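PDB 2WAA: acetylxylan esterase / glucomannan deacetylase from Cellvibrio japonicus, which removes acetyl groups from acetylated xylan and glucomannan during the breakdown of plant cell wall polysaccharides. Local coordinates for residues Ser141-Arg150 with Asp311-His322; Ala200-Phe208 with Phe255-His263. All coordinates share one frame; numbering follows the deposited sequence.

Contact 1: Ser141-Arg150 with Asp311-His322. With ACT (acetate ion), chain C.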
# COMPACT_ATOMS: atom_id res chain seq x y z
N SER A 141 2.64 -8.80 -4.71
CA SER A 141 3.85 -7.97 -4.60
C SER A 141 3.93 -6.83 -5.60
O SER A 141 4.62 -5.84 -5.32
CB SER A 141 5.18 -8.79 -4.76
OG SER A 141 5.26 -9.23 -6.11
N VAL A 142 3.26 -6.95 -6.76
CA VAL A 142 3.28 -5.84 -7.72
C VAL A 142 2.58 -4.60 -7.05
O VAL A 142 3.09 -3.49 -7.09
CB VAL A 142 2.57 -6.22 -9.02
CG1 VAL A 142 2.59 -5.01 -9.99
CG2 VAL A 142 3.27 -7.47 -9.65
N THR A 143 1.44 -4.84 -6.43
CA THR A 143 0.73 -3.78 -5.70
C THR A 143 1.61 -3.28 -4.54
O THR A 143 1.57 -2.07 -4.19
CB THR A 143 -0.66 -4.27 -5.22
OG1 THR A 143 -1.50 -4.57 -6.34
CG2 THR A 143 -1.39 -3.21 -4.33
N CYS A 144 2.40 -4.18 -3.95
CA CYS A 144 3.27 -3.81 -2.84
C CYS A 144 4.53 -3.05 -3.29
O CYS A 144 5.28 -2.65 -2.44
CB CYS A 144 3.75 -5.05 -2.07
SG CYS A 144 2.60 -5.68 -0.97
N GLY A 145 4.80 -2.95 -4.58
CA GLY A 145 5.93 -2.18 -5.10
C GLY A 145 7.24 -2.94 -5.10
O GLY A 145 8.31 -2.33 -5.10
N GLU A 146 7.18 -4.27 -5.03
CA GLU A 146 8.42 -5.05 -5.04
C GLU A 146 9.33 -4.81 -6.28
O GLU A 146 8.85 -4.78 -7.41
CB GLU A 146 8.10 -6.55 -4.93
CG GLU A 146 9.41 -7.45 -5.08
CD GLU A 146 9.15 -8.91 -4.65
OE1 GLU A 146 8.06 -9.24 -4.14
OE2 GLU A 146 10.09 -9.74 -4.77
N ALA A 147 10.62 -4.57 -6.01
CA ALA A 147 11.68 -4.50 -7.06
C ALA A 147 11.61 -3.26 -7.94
O ALA A 147 12.31 -3.17 -8.97
CB ALA A 147 11.68 -5.79 -7.92
N ILE A 148 10.82 -2.27 -7.55
CA ILE A 148 10.83 -1.01 -8.30
C ILE A 148 12.20 -0.36 -8.26
O ILE A 148 12.63 0.24 -9.28
CB ILE A 148 9.69 -0.08 -7.83
CG1 ILE A 148 8.35 -0.72 -8.25
CG2 ILE A 148 9.86 1.35 -8.34
CD1 ILE A 148 7.14 0.04 -7.77
N ASP A 149 12.89 -0.44 -7.11
CA ASP A 149 14.17 0.28 -6.97
C ASP A 149 15.37 -0.66 -7.13
O ASP A 149 16.39 -0.47 -6.47
CB ASP A 149 14.29 1.06 -5.64
CG ASP A 149 13.52 2.38 -5.63
OD1 ASP A 149 12.97 2.81 -6.69
OD2 ASP A 149 13.41 3.00 -4.54
N ARG A 150 15.23 -1.66 -7.98
CA ARG A 150 16.30 -2.63 -8.21
C ARG A 150 17.46 -1.85 -8.82
O ARG A 150 17.26 -0.86 -9.51
CB ARG A 150 15.84 -3.69 -9.23
CG ARG A 150 15.82 -3.13 -10.68
CD ARG A 150 15.05 -4.04 -11.68
NE ARG A 150 13.62 -4.08 -11.35
CZ ARG A 150 12.72 -4.93 -11.83
NH1 ARG A 150 13.05 -5.85 -12.74
NH2 ARG A 150 11.47 -4.83 -11.37
N ASP A 311 12.53 -7.12 -16.25
CA ASP A 311 13.78 -7.02 -17.04
C ASP A 311 14.64 -8.22 -16.72
O ASP A 311 14.18 -9.14 -16.03
CB ASP A 311 14.54 -5.69 -16.85
CG ASP A 311 15.09 -5.49 -15.43
OD1 ASP A 311 15.12 -6.42 -14.59
OD2 ASP A 311 15.51 -4.34 -15.15
N ASN A 312 15.88 -8.23 -17.21
CA ASN A 312 16.70 -9.40 -17.03
C ASN A 312 16.93 -9.74 -15.58
O ASN A 312 16.93 -10.92 -15.25
CB ASN A 312 18.04 -9.23 -17.75
CG ASN A 312 17.89 -9.32 -19.24
OD1 ASN A 312 16.95 -9.96 -19.74
ND2 ASN A 312 18.79 -8.66 -19.99
N SER A 313 17.05 -8.73 -14.73
CA SER A 313 17.33 -8.97 -13.30
C SER A 313 16.17 -9.48 -12.46
O SER A 313 16.39 -10.09 -11.42
CB SER A 313 17.90 -7.73 -12.63
OG SER A 313 17.04 -6.61 -12.78
N ASP A 314 14.92 -9.20 -12.87
CA ASP A 314 13.76 -9.59 -12.05
C ASP A 314 12.51 -9.48 -12.92
O ASP A 314 12.33 -8.49 -13.63
CB ASP A 314 13.73 -8.68 -10.82
CG ASP A 314 12.83 -9.20 -9.71
OD1 ASP A 314 11.64 -9.37 -10.00
OD2 ASP A 314 13.30 -9.45 -8.56
N ALA A 315 11.66 -10.50 -12.90
CA ALA A 315 10.42 -10.49 -13.69
C ALA A 315 9.37 -9.52 -13.15
O ALA A 315 8.41 -9.22 -13.84
CB ALA A 315 9.81 -11.89 -13.76
N HIS A 316 9.53 -9.01 -11.91
CA HIS A 316 8.55 -8.05 -11.41
C HIS A 316 8.62 -6.80 -12.27
O HIS A 316 9.70 -6.41 -12.71
CB HIS A 316 8.84 -7.64 -9.95
CG HIS A 316 8.45 -8.69 -8.95
ND1 HIS A 316 9.29 -9.71 -8.60
CD2 HIS A 316 7.31 -8.85 -8.22
CE1 HIS A 316 8.69 -10.48 -7.70
NE2 HIS A 316 7.49 -9.99 -7.46
N PRO A 317 7.47 -6.13 -12.51
CA PRO A 317 7.49 -4.94 -13.34
C PRO A 317 8.50 -3.90 -12.84
O PRO A 317 8.63 -3.68 -11.61
CB PRO A 317 6.04 -4.43 -13.25
CG PRO A 317 5.21 -5.73 -13.14
CD PRO A 317 6.08 -6.62 -12.25
N THR A 318 9.19 -3.27 -13.78
CA THR A 318 10.15 -2.23 -13.42
C THR A 318 9.46 -0.91 -13.04
O THR A 318 8.24 -0.75 -13.21
CB THR A 318 11.04 -1.88 -14.64
OG1 THR A 318 10.22 -1.44 -15.73
CG2 THR A 318 11.85 -3.10 -15.09
N LYS A 319 10.25 0.04 -12.54
CA LYS A 319 9.76 1.38 -12.26
C LYS A 319 9.10 1.98 -13.49
O LYS A 319 7.99 2.52 -13.38
CB LYS A 319 10.91 2.28 -11.78
CG LYS A 319 10.49 3.78 -11.54
CD LYS A 319 11.66 4.59 -10.93
CE LYS A 319 11.97 4.00 -9.52
NZ LYS A 319 13.16 4.59 -8.71
N ASP A 320 9.72 1.92 -14.66
CA ASP A 320 9.03 2.52 -15.81
C ASP A 320 7.74 1.77 -16.21
O ASP A 320 6.79 2.36 -16.70
CB ASP A 320 9.96 2.62 -17.01
CG ASP A 320 11.03 3.68 -16.80
OD1 ASP A 320 10.82 4.59 -15.96
OD2 ASP A 320 12.07 3.59 -17.49
N GLN A 321 7.74 0.45 -16.03
CA GLN A 321 6.54 -0.32 -16.26
C GLN A 321 5.40 0.06 -15.29
O GLN A 321 4.23 0.14 -15.68
CB GLN A 321 6.85 -1.80 -16.20
CG GLN A 321 7.66 -2.22 -17.47
CD GLN A 321 8.39 -3.52 -17.34
OE1 GLN A 321 8.26 -4.26 -16.35
NE2 GLN A 321 9.21 -3.81 -18.36
N HIS A 322 5.73 0.25 -14.01
CA HIS A 322 4.70 0.75 -13.07
C HIS A 322 4.11 2.08 -13.54
O HIS A 322 2.93 2.32 -13.41
CB HIS A 322 5.29 0.91 -11.67
CG HIS A 322 5.23 -0.35 -10.86
ND1 HIS A 322 4.23 -0.61 -9.95
CD2 HIS A 322 6.06 -1.43 -10.83
CE1 HIS A 322 4.42 -1.80 -9.40
NE2 HIS A 322 5.54 -2.32 -9.92
C ACT C . 4.21 -11.76 -6.37
O ACT C . 5.43 -12.15 -6.24
OXT ACT C . 3.59 -11.57 -5.30
CH3 ACT C . 3.54 -11.52 -7.70
O HOH W 1 7.03 -4.64 -9.50
O HOH W 2 12.81 -0.98 -11.72

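Contact 2: Ala200-Phe208 with Phe255-His263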
# COMPACT_ATOMS: atom_id res chain seq x y z
N ALA A 200 -2.34 -17.17 4.92
CA ALA A 200 -3.38 -16.14 4.84
C ALA A 200 -3.46 -15.69 3.37
O ALA A 200 -2.55 -15.04 2.81
CB ALA A 200 -3.05 -14.96 5.78
N ASN A 201 -4.57 -16.04 2.75
CA ASN A 201 -4.83 -15.61 1.37
C ASN A 201 -5.41 -14.19 1.39
O ASN A 201 -5.64 -13.66 2.46
CB ASN A 201 -5.79 -16.61 0.73
CG ASN A 201 -5.16 -18.02 0.67
OD1 ASN A 201 -4.03 -18.17 0.23
ND2 ASN A 201 -5.89 -19.04 1.14
N LEU A 202 -5.62 -13.59 0.22
CA LEU A 202 -6.13 -12.20 0.18
C LEU A 202 -7.40 -12.04 1.04
O LEU A 202 -7.50 -11.10 1.80
CB LEU A 202 -6.33 -11.72 -1.27
CG LEU A 202 -7.14 -10.43 -1.43
CD1 LEU A 202 -6.34 -9.27 -0.76
CD2 LEU A 202 -7.32 -10.16 -2.95
N PRO A 203 -8.38 -12.97 0.98
CA PRO A 203 -9.56 -12.72 1.80
C PRO A 203 -9.29 -12.72 3.30
O PRO A 203 -10.09 -12.15 4.05
CB PRO A 203 -10.52 -13.88 1.44
CG PRO A 203 -10.11 -14.27 -0.01
CD PRO A 203 -8.57 -14.08 0.02
N ASP A 204 -8.19 -13.37 3.71
CA ASP A 204 -7.73 -13.41 5.11
C ASP A 204 -6.99 -12.14 5.50
O ASP A 204 -7.42 -11.45 6.42
CB ASP A 204 -6.83 -14.64 5.36
CG ASP A 204 -7.54 -15.92 4.97
OD1 ASP A 204 -8.60 -16.17 5.54
OD2 ASP A 204 -7.10 -16.65 4.09
N PHE A 205 -5.93 -11.80 4.77
CA PHE A 205 -5.15 -10.63 5.21
C PHE A 205 -5.85 -9.32 4.95
O PHE A 205 -5.50 -8.31 5.56
CB PHE A 205 -3.66 -10.62 4.75
CG PHE A 205 -3.46 -10.47 3.24
CD1 PHE A 205 -3.57 -9.22 2.61
CD2 PHE A 205 -3.12 -11.59 2.46
CE1 PHE A 205 -3.37 -9.10 1.20
CE2 PHE A 205 -2.93 -11.49 1.05
CZ PHE A 205 -3.05 -10.22 0.44
N TYR A 206 -6.83 -9.31 4.06
CA TYR A 206 -7.66 -8.13 3.86
C TYR A 206 -8.33 -7.71 5.19
O TYR A 206 -8.72 -6.55 5.36
CB TYR A 206 -8.72 -8.42 2.81
CG TYR A 206 -9.97 -7.59 2.94
CD1 TYR A 206 -10.02 -6.30 2.45
CD2 TYR A 206 -11.12 -8.12 3.51
CE1 TYR A 206 -11.22 -5.53 2.54
CE2 TYR A 206 -12.30 -7.38 3.62
CZ TYR A 206 -12.34 -6.08 3.13
OH TYR A 206 -13.51 -5.36 3.24
N GLN A 207 -8.47 -8.67 6.11
CA GLN A 207 -9.10 -8.38 7.40
C GLN A 207 -8.14 -7.83 8.45
O GLN A 207 -8.59 -7.42 9.52
CB GLN A 207 -9.77 -9.65 7.99
CG GLN A 207 -10.93 -10.25 7.13
CD GLN A 207 -12.21 -9.36 7.01
OE1 GLN A 207 -12.34 -8.25 7.60
NE2 GLN A 207 -13.18 -9.84 6.17
N PHE A 208 -6.84 -7.81 8.17
CA PHE A 208 -5.85 -7.54 9.22
C PHE A 208 -5.32 -6.15 9.13
O PHE A 208 -5.05 -5.64 8.04
CB PHE A 208 -4.65 -8.49 9.03
CG PHE A 208 -5.00 -9.96 9.12
CD1 PHE A 208 -6.09 -10.37 9.87
CD2 PHE A 208 -4.17 -10.90 8.52
CE1 PHE A 208 -6.38 -11.74 9.99
CE2 PHE A 208 -4.48 -12.27 8.62
CZ PHE A 208 -5.55 -12.68 9.35
N PHE A 255 -15.58 -13.50 -2.18
CA PHE A 255 -14.79 -12.36 -1.67
C PHE A 255 -15.35 -10.99 -2.09
O PHE A 255 -15.43 -10.06 -1.28
CB PHE A 255 -13.30 -12.53 -2.07
CG PHE A 255 -12.40 -11.40 -1.60
CD1 PHE A 255 -12.31 -11.10 -0.24
CD2 PHE A 255 -11.70 -10.62 -2.51
CE1 PHE A 255 -11.51 -10.02 0.21
CE2 PHE A 255 -10.89 -9.55 -2.08
CZ PHE A 255 -10.81 -9.26 -0.71
N VAL A 256 -15.78 -10.85 -3.35
CA VAL A 256 -16.24 -9.55 -3.82
C VAL A 256 -17.58 -9.28 -3.14
O VAL A 256 -17.86 -8.15 -2.78
CB VAL A 256 -16.37 -9.50 -5.34
CG1 VAL A 256 -17.09 -8.22 -5.79
CG2 VAL A 256 -14.95 -9.61 -5.98
N ARG A 257 -18.37 -10.33 -2.88
CA ARG A 257 -19.56 -10.14 -2.05
C ARG A 257 -19.24 -9.56 -0.66
O ARG A 257 -19.95 -8.68 -0.17
CB ARG A 257 -20.37 -11.43 -1.94
CG ARG A 257 -21.17 -11.68 -3.17
CD ARG A 257 -22.08 -12.91 -3.04
NE ARG A 257 -22.76 -13.05 -4.33
CZ ARG A 257 -22.97 -14.19 -4.97
NH1 ARG A 257 -22.56 -15.35 -4.43
NH2 ARG A 257 -23.57 -14.17 -6.16
N THR A 258 -18.17 -10.04 -0.02
CA THR A 258 -17.71 -9.44 1.22
C THR A 258 -17.35 -7.96 1.05
O THR A 258 -17.73 -7.10 1.87
CB THR A 258 -16.47 -10.22 1.76
OG1 THR A 258 -16.85 -11.57 2.08
CG2 THR A 258 -15.86 -9.52 3.02
N LEU A 259 -16.61 -7.65 -0.01
CA LEU A 259 -16.25 -6.27 -0.25
C LEU A 259 -17.49 -5.40 -0.41
O LEU A 259 -17.56 -4.27 0.09
CB LEU A 259 -15.40 -6.14 -1.51
CG LEU A 259 -14.04 -6.82 -1.42
CD1 LEU A 259 -13.36 -6.63 -2.76
CD2 LEU A 259 -13.18 -6.21 -0.27
N LEU A 260 -18.44 -5.90 -1.20
CA LEU A 260 -19.62 -5.10 -1.55
C LEU A 260 -20.41 -4.78 -0.27
O LEU A 260 -20.98 -3.69 -0.12
CB LEU A 260 -20.51 -5.90 -2.52
CG LEU A 260 -20.04 -5.98 -4.01
CD1 LEU A 260 -20.82 -7.10 -4.77
CD2 LEU A 260 -20.18 -4.67 -4.70
N ASP A 261 -20.49 -5.76 0.59
CA ASP A 261 -21.24 -5.66 1.85
C ASP A 261 -20.48 -4.77 2.85
O ASP A 261 -21.07 -3.90 3.48
CB ASP A 261 -21.46 -7.07 2.42
CG ASP A 261 -22.02 -7.05 3.81
OD1 ASP A 261 -22.87 -6.14 4.07
OD2 ASP A 261 -21.63 -7.91 4.65
N ASN A 262 -19.17 -4.94 2.97
CA ASN A 262 -18.38 -4.09 3.89
C ASN A 262 -18.26 -2.63 3.52
O ASN A 262 -18.04 -1.78 4.39
CB ASN A 262 -16.95 -4.65 4.04
CG ASN A 262 -16.90 -5.94 4.81
OD1 ASN A 262 -17.93 -6.40 5.33
ND2 ASN A 262 -15.73 -6.56 4.88
N HIS A 263 -18.39 -2.33 2.22
CA HIS A 263 -18.12 -0.98 1.67
C HIS A 263 -19.27 -0.64 0.74
O HIS A 263 -19.14 -0.73 -0.51
CB HIS A 263 -16.82 -1.03 0.86
CG HIS A 263 -15.67 -1.62 1.63
ND1 HIS A 263 -15.12 -1.00 2.73
CD2 HIS A 263 -14.99 -2.78 1.46
CE1 HIS A 263 -14.13 -1.75 3.20
NE2 HIS A 263 -14.04 -2.84 2.45
O HOH W 3 -15.66 -8.74 6.84

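Contact 1: Ser141-Arg150 with Asp311-His322
Asp311 OD1 is gripped by three groups: Arg150 NH1, 2.8 Å away across the contact in a salt bridge, the hydroxyl of Ser313 and the backbone N of Asp314, the last closing an Asx motif. The arginine arrives from above the carboxylate, the two planes standing 82° apart. A long side chain with several N-H groups suits this place, since the same guanidinium also serves carbonyls. Arg150 NH1 reaches Asp314 O at 2.9 Å. Arg150 NH2 reaches His316 O at 2.7 Å. A bend at chi3 (66°) lets NE turn back to Ala147 O while NH1 and NH2 face the other segment, and Thr318 CG2 lies over one face.

The backbone clasped in this way carries Asp314 and His316, which with Ser141 make the inferred catalytic triad of this SGNH-type (GDSL-like) esterase. Asp314 OD1 takes His316 ND1 on its syn lone pair at 2.8 Å; this bond, in the ring plane, restrains the imidazole's rotation, while the anti lone pair takes His316 N in an Asx turn. His316 NE2 donates to a bound acetate, probably from the crystallisation liquor, which Gly186 N and Asn236 ND2 also hold; its bond to Ser141 OG is weak, and the place of OG, crowded by the acetate, is doubtful. Glu146 lies over the imidazole face, its carboxylate stacked 22° from the ring plane; Lys156 pairs with both Glu146 and Asp314.

Farther along, Ile148 CD1 sits 3.5 Å from the centroid of the His322 ring in a CH-pi contact, while His322 ND1 bonds to Tyr167 N. Lys319 NZ meets Asp149 OD1 at 2.7 Å in a second salt bridge.

Contact 2: Ala200-Phe208 with Phe255-His263
A short helix, 202-205, and the residues after it face the last two turns of helix 245-262, with the backbones nearest at Pro203 and Phe255, whose CA atoms lie 6.3 Å apart. Both belong to the alpha/beta domain of the SGNH hydrolase fold, in which helices flank a parallel sheet; Leu202, Tyr206, Phe255 and Leu259 all touch Leu138 on strand 133-139. A type I turn spans Phe205 to Phe208, and the Tyr206 side chain points at the long helix.

Phe255 lies between the two segments. Its CG is anti to the backbone N (chi1 180°), extending the ring across to the other segment, where its edge meets the face of Tyr206 in a T-shaped pair with planes at 85° and centroids 5.5 Å apart. The same ring packs against Pro203, whose CB is 3.7 Å from Phe255 CD1, and touches Leu202 CD2 through CE2. These apolar groups suit the buried side of the contact. Leu259 CD2 approaches the tyrosine ring obliquely, 3.5 Å from Tyr206 CE1.

A tyrosine suits this place because its ring packs among apolar side chains while its hydroxyl reaches polar groups at the end of the long helix. Tyr206 OH and His263 NE2 share a hydrogen bond of 2.7 Å, and His263 ND1 is held by Gln225. His221 stacks on the Tyr206 ring. Water 3 joins Gln207 NE2 to Asn262 ND2. That amide lies nearly coplanar with the phenol ring, and Asn262 ND2 donates to Tyr206 OH at 3.0 Å with an almost straight N-H...O angle of 169°.

Overall arrangement
The chain first builds the antiparallel strands of its N-terminal part, then enters the parallel sheet by strand 133-139, closely followed by 141-150. Contact 1 closes a long loop, bringing 311-322, the loop leading into the last helix, 319-337, with its first turn, back to that point after 160 intervening residues. Contact 2 nests inside this loop: 200-208, which follows strand 177-183, pairs with 255-263 on helix 245-262, with strand 228-231 between them. The centres of contact 1 and contact 2 lie about 26 Å apart, and the two do not touch. Contact 1 brings together the inferred catalytic residues beyond the end of strand 133-139, whereas contact 2 packs helices beside that same strand.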